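Local coordinates for RagB/SusD family nutrient uptake outer membrane protein (Bacteroides thetaiotaomicron, PDB 7KV2) that probably binds beta-glucan at the cell surface as a SusD-family outer membrane protein, for nutrient uptake by a gut bacterium, at residues A[78-83]-A[326-331]. Residues are numbered along the deposited sequence; the frame is centred on the assembly and turned at random.
Sequences ADDLWV and KETYER
Asp80, Arg331 and Thr328 carry most of this contact, which in the SusD fold joins the loop between helices 70-75 and 92-98 to the short helix 326-331; they account for 129 of the 202 Å² buried (52, 39 and 38 Å²). The closest CA atoms across the contact are those of Asp80 and Thr328, 5.6 Å apart. There Thr328 OG1 donates to Asp80 O at 2.6 Å, reaching a lone pair in the carbonyl plane with a C=O...donor angle of 113°. An alanine in place of Thr328 would probably leave Asp80 O without this side-chain donor and weaken the hold between loop and helix.

Three residues along, the Arg331 side chain bends at chi3 and crosses that of Asp80 at about a right angle. A salt bridge links Asp80 OD1 to Arg331 NH1 at 2.9 Å, but the N-H...acceptor angle of 125° marks a weak hydrogen bond, consistent with carboxylate and guanidinium planes 52° apart; OD1 also bonds to His454 NE2. Arg331 NH2 makes a second weak bond, 3.4 Å to Asp79 O, which sits at the guanidinium edge. Asp79 OD2 lies 4.5 Å from Arg331 NH2 but far from the guanidinium plane, so the opposite charges are merely near each other and no N-H points at the oxygen; its salt bridge is to Arg463. Thr328 CA lies 3.5 Å above one face of the Arg331 guanidinium, offset toward the rim.

At the N-terminal side of Thr328, a water at the edge of the Trp82 ring, in its plane, accepts from Trp82 NE1 (3.0 Å) and Lys326 N, and donates to Glu327 OE1 at 2.9 Å, while Glu327 OE2 bonds to Tyr482 OH.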
ATOM      1  N   ALA A  78     -12.222  -3.445  -3.820  1.00 17.85           N
ATOM      2  CA  ALA A  78     -12.038  -4.436  -4.905  1.00 18.28           C
ATOM      3  C   ALA A  78     -12.835  -5.712  -4.597  1.00 18.15           C
ATOM      4  O   ALA A  78     -13.948  -5.633  -4.022  1.00 16.14           O
ATOM      5  CB  ALA A  78     -10.553  -4.691  -5.097  1.00 21.15           C
ATOM      6  N   ASP A  79     -12.269  -6.891  -4.894  1.00 20.31           N
ATOM      7  CA  ASP A  79     -13.022  -8.165  -4.989  1.00 19.94           C
ATOM      8  C   ASP A  79     -12.321  -9.271  -4.181  1.00 19.46           C
ATOM      9  O   ASP A  79     -12.579 -10.461  -4.473  1.00 19.62           O
ATOM     10  CB  ASP A  79     -13.222  -8.560  -6.454  1.00 19.44           C
ATOM     11  CG  ASP A  79     -11.956  -8.680  -7.273  1.00 19.68           C
ATOM     12  OD1 ASP A  79     -10.972  -7.986  -6.950  1.00 19.68           O
ATOM     13  OD2 ASP A  79     -11.982  -9.390  -8.308  1.00 21.40           O
ATOM     14  N   ASP A  80     -11.499  -8.930  -3.180  1.00 17.41           N
ATOM     15  CA  ASP A  80     -10.625  -9.964  -2.540  1.00 16.47           C
ATOM     16  C   ASP A  80     -10.928 -10.142  -1.057  1.00 17.32           C
ATOM     17  O   ASP A  80     -10.772 -11.281  -0.542  1.00 18.06           O
ATOM     18  CB  ASP A  80      -9.146  -9.601  -2.700  1.00 17.79           C
ATOM     19  CG  ASP A  80      -8.650  -9.713  -4.123  1.00 17.17           C
ATOM     20  OD1 ASP A  80      -9.246 -10.486  -4.894  1.00 18.82           O
ATOM     21  OD2 ASP A  80      -7.724  -8.974  -4.458  1.00 19.68           O
ATOM     22  N   LEU A  81     -11.331  -9.065  -0.384  1.00 17.49           N
ATOM     23  CA  LEU A  81     -11.570  -9.014   1.071  1.00 17.13           C
ATOM     24  C   LEU A  81     -12.999  -8.578   1.308  1.00 18.13           C
ATOM     25  O   LEU A  81     -13.572  -7.852   0.418  1.00 19.25           O
ATOM     26  CB  LEU A  81     -10.626  -7.991   1.719  1.00 18.07           C
ATOM     27  CG  LEU A  81      -9.145  -8.099   1.387  1.00 19.53           C
ATOM     28  CD1 LEU A  81      -8.381  -6.968   2.076  1.00 21.39           C
ATOM     29  CD2 LEU A  81      -8.576  -9.444   1.837  1.00 19.67           C
ATOM     30  N   TRP A  82     -13.507  -8.851   2.488  1.00 16.84           N
ATOM     31  CA  TRP A  82     -14.691  -8.144   3.017  1.00 18.28           C
ATOM     32  C   TRP A  82     -14.213  -6.978   3.905  1.00 19.40           C
ATOM     33  O   TRP A  82     -12.983  -6.634   3.914  1.00 19.66           O
ATOM     34  CB  TRP A  82     -15.613  -9.133   3.742  1.00 16.37           C
ATOM     35  CG  TRP A  82     -16.170 -10.199   2.847  1.00 17.40           C
ATOM     36  CD1 TRP A  82     -16.053 -11.549   3.045  1.00 18.75           C
ATOM     37  CD2 TRP A  82     -16.943 -10.040   1.638  1.00 18.74           C
ATOM     38  NE1 TRP A  82     -16.684 -12.242   2.049  1.00 18.42           N
ATOM     39  CE2 TRP A  82     -17.279 -11.337   1.196  1.00 18.49           C
ATOM     40  CE3 TRP A  82     -17.467  -8.938   0.939  1.00 18.58           C
ATOM     41  CZ2 TRP A  82     -18.028 -11.558   0.030  1.00 18.26           C
ATOM     42  CZ3 TRP A  82     -18.244  -9.157  -0.189  1.00 18.35           C
ATOM     43  CH2 TRP A  82     -18.477 -10.452  -0.663  1.00 19.25           C
ATOM     44  N   VAL A  83     -15.140  -6.329   4.609  1.00 19.39           N
ATOM     45  CA  VAL A  83     -14.803  -5.149   5.446  1.00 17.56           C
ATOM     46  C   VAL A  83     -14.773  -5.572   6.908  1.00 18.39           C
ATOM     47  O   VAL A  83     -13.807  -5.219   7.610  1.00 17.77           O
ATOM     48  CB  VAL A  83     -15.766  -3.982   5.164  1.00 19.18           C
ATOM     49  CG1 VAL A  83     -15.402  -2.795   6.030  1.00 19.34           C
ATOM     50  CG2 VAL A  83     -15.759  -3.604   3.687  1.00 19.32           C
ATOM     51  N   LYS A 326     -14.029 -16.122   0.803  1.00 19.53           N
ATOM     52  CA  LYS A 326     -13.959 -17.550   0.402  1.00 19.94           C
ATOM     53  C   LYS A 326     -13.552 -17.632  -1.071  1.00 18.72           C
ATOM     54  O   LYS A 326     -12.699 -18.484  -1.411  1.00 16.92           O
ATOM     55  CB  LYS A 326     -15.304 -18.226   0.666  1.00 23.24           C
ATOM     56  CG  LYS A 326     -15.383 -19.716   0.369  1.00 31.38           C
ATOM     57  CD  LYS A 326     -16.773 -20.309   0.606  1.00 36.73           C
ATOM     58  CE  LYS A 326     -16.798 -21.816   0.462  1.00 43.84           C
ATOM     59  NZ  LYS A 326     -18.174 -22.353   0.576  1.00 51.41           N
ATOM     60  N   GLU A 327     -14.079 -16.752  -1.922  1.00 18.95           N
ATOM     61  CA  GLU A 327     -13.790 -16.804  -3.374  1.00 19.95           C
ATOM     62  C   GLU A 327     -12.302 -16.542  -3.639  1.00 20.66           C
ATOM     63  O   GLU A 327     -11.780 -17.050  -4.641  1.00 20.06           O
ATOM     64  CB  GLU A 327     -14.677 -15.816  -4.129  1.00 21.92           C
ATOM     65  CG  GLU A 327     -16.167 -16.191  -4.040  1.00 24.08           C
ATOM     66  CD  GLU A 327     -16.863 -16.029  -2.682  1.00 23.40           C
ATOM     67  OE1 GLU A 327     -16.454 -15.179  -1.862  1.00 23.65           O
ATOM     68  OE2 GLU A 327     -17.863 -16.706  -2.457  1.00 22.94           O
ATOM     69  N   THR A 328     -11.632 -15.769  -2.781  1.00 19.76           N
ATOM     70  CA  THR A 328     -10.182 -15.495  -2.921  1.00 17.39           C
ATOM     71  C   THR A 328      -9.425 -16.794  -2.693  1.00 16.16           C
ATOM     72  O   THR A 328      -8.613 -17.191  -3.530  1.00 16.63           O
ATOM     73  CB  THR A 328      -9.748 -14.374  -1.960  1.00 17.13           C
ATOM     74  OG1 THR A 328     -10.411 -13.174  -2.357  1.00 17.64           O
ATOM     75  CG2 THR A 328      -8.265 -14.174  -1.960  1.00 17.51           C
ATOM     76  N   TYR A 329      -9.774 -17.510  -1.660  1.00 17.36           N
ATOM     77  CA  TYR A 329      -9.115 -18.815  -1.402  1.00 18.91           C
ATOM     78  C   TYR A 329      -9.339 -19.793  -2.576  1.00 20.96           C
ATOM     79  O   TYR A 329      -8.357 -20.496  -3.021  1.00 20.97           O
ATOM     80  CB  TYR A 329      -9.647 -19.404  -0.115  1.00 19.02           C
ATOM     81  CG  TYR A 329      -9.104 -20.776   0.175  1.00 21.32           C
ATOM     82  CD1 TYR A 329      -7.929 -20.946   0.876  1.00 21.08           C
ATOM     83  CD2 TYR A 329      -9.819 -21.907  -0.197  1.00 26.88           C
ATOM     84  CE1 TYR A 329      -7.480 -22.219   1.205  1.00 23.67           C
ATOM     85  CE2 TYR A 329      -9.360 -23.183   0.094  1.00 28.21           C
ATOM     86  CZ  TYR A 329      -8.183 -23.340   0.796  1.00 28.00           C
ATOM     87  OH  TYR A 329      -7.756 -24.619   1.081  1.00 27.44           O
ATOM     88  N   GLU A 330     -10.568 -19.843  -3.082  1.00 21.73           N
ATOM     89  CA  GLU A 330     -10.986 -20.789  -4.159  1.00 22.44           C
ATOM     90  C   GLU A 330     -10.384 -20.450  -5.521  1.00 22.46           C
ATOM     91  O   GLU A 330     -10.355 -21.352  -6.338  1.00 21.16           O
ATOM     92  CB  GLU A 330     -12.510 -20.794  -4.302  1.00 23.74           C
ATOM     93  CG  GLU A 330     -13.182 -21.345  -3.086  1.00 25.80           C
ATOM     94  CD  GLU A 330     -14.706 -21.363  -3.154  1.00 30.76           C
ATOM     95  OE1 GLU A 330     -15.293 -20.511  -3.882  1.00 33.74           O
ATOM     96  OE2 GLU A 330     -15.278 -22.185  -2.400  1.00 35.95           O
ATOM     97  N   ARG A 331      -9.876 -19.237  -5.776  1.00 20.70           N
ATOM     98  CA  ARG A 331      -9.372 -18.880  -7.130  1.00 22.89           C
ATOM     99  C   ARG A 331      -7.970 -19.471  -7.325  1.00 22.92           C
ATOM    100  O   ARG A 331      -7.577 -19.646  -8.498  1.00 24.58           O
ATOM    101  CB  ARG A 331      -9.511 -17.376  -7.400  1.00 27.55           C
ATOM    102  CG  ARG A 331      -8.291 -16.493  -7.171  1.00 30.64           C
ATOM    103  CD  ARG A 331      -8.459 -15.063  -7.730  1.00 27.00           C
ATOM    104  NE  ARG A 331      -9.722 -14.452  -7.269  1.00 26.40           N
ATOM    105  CZ  ARG A 331      -9.840 -13.610  -6.222  1.00 28.28           C
ATOM    106  NH1 ARG A 331      -8.784 -13.268  -5.498  1.00 25.37           N
ATOM    107  NH2 ARG A 331     -11.022 -13.112  -5.902  1.00 23.98           N
TER
HETATM  108  O   HOH W   1     -16.711 -15.076   1.032  1.00 17.73           O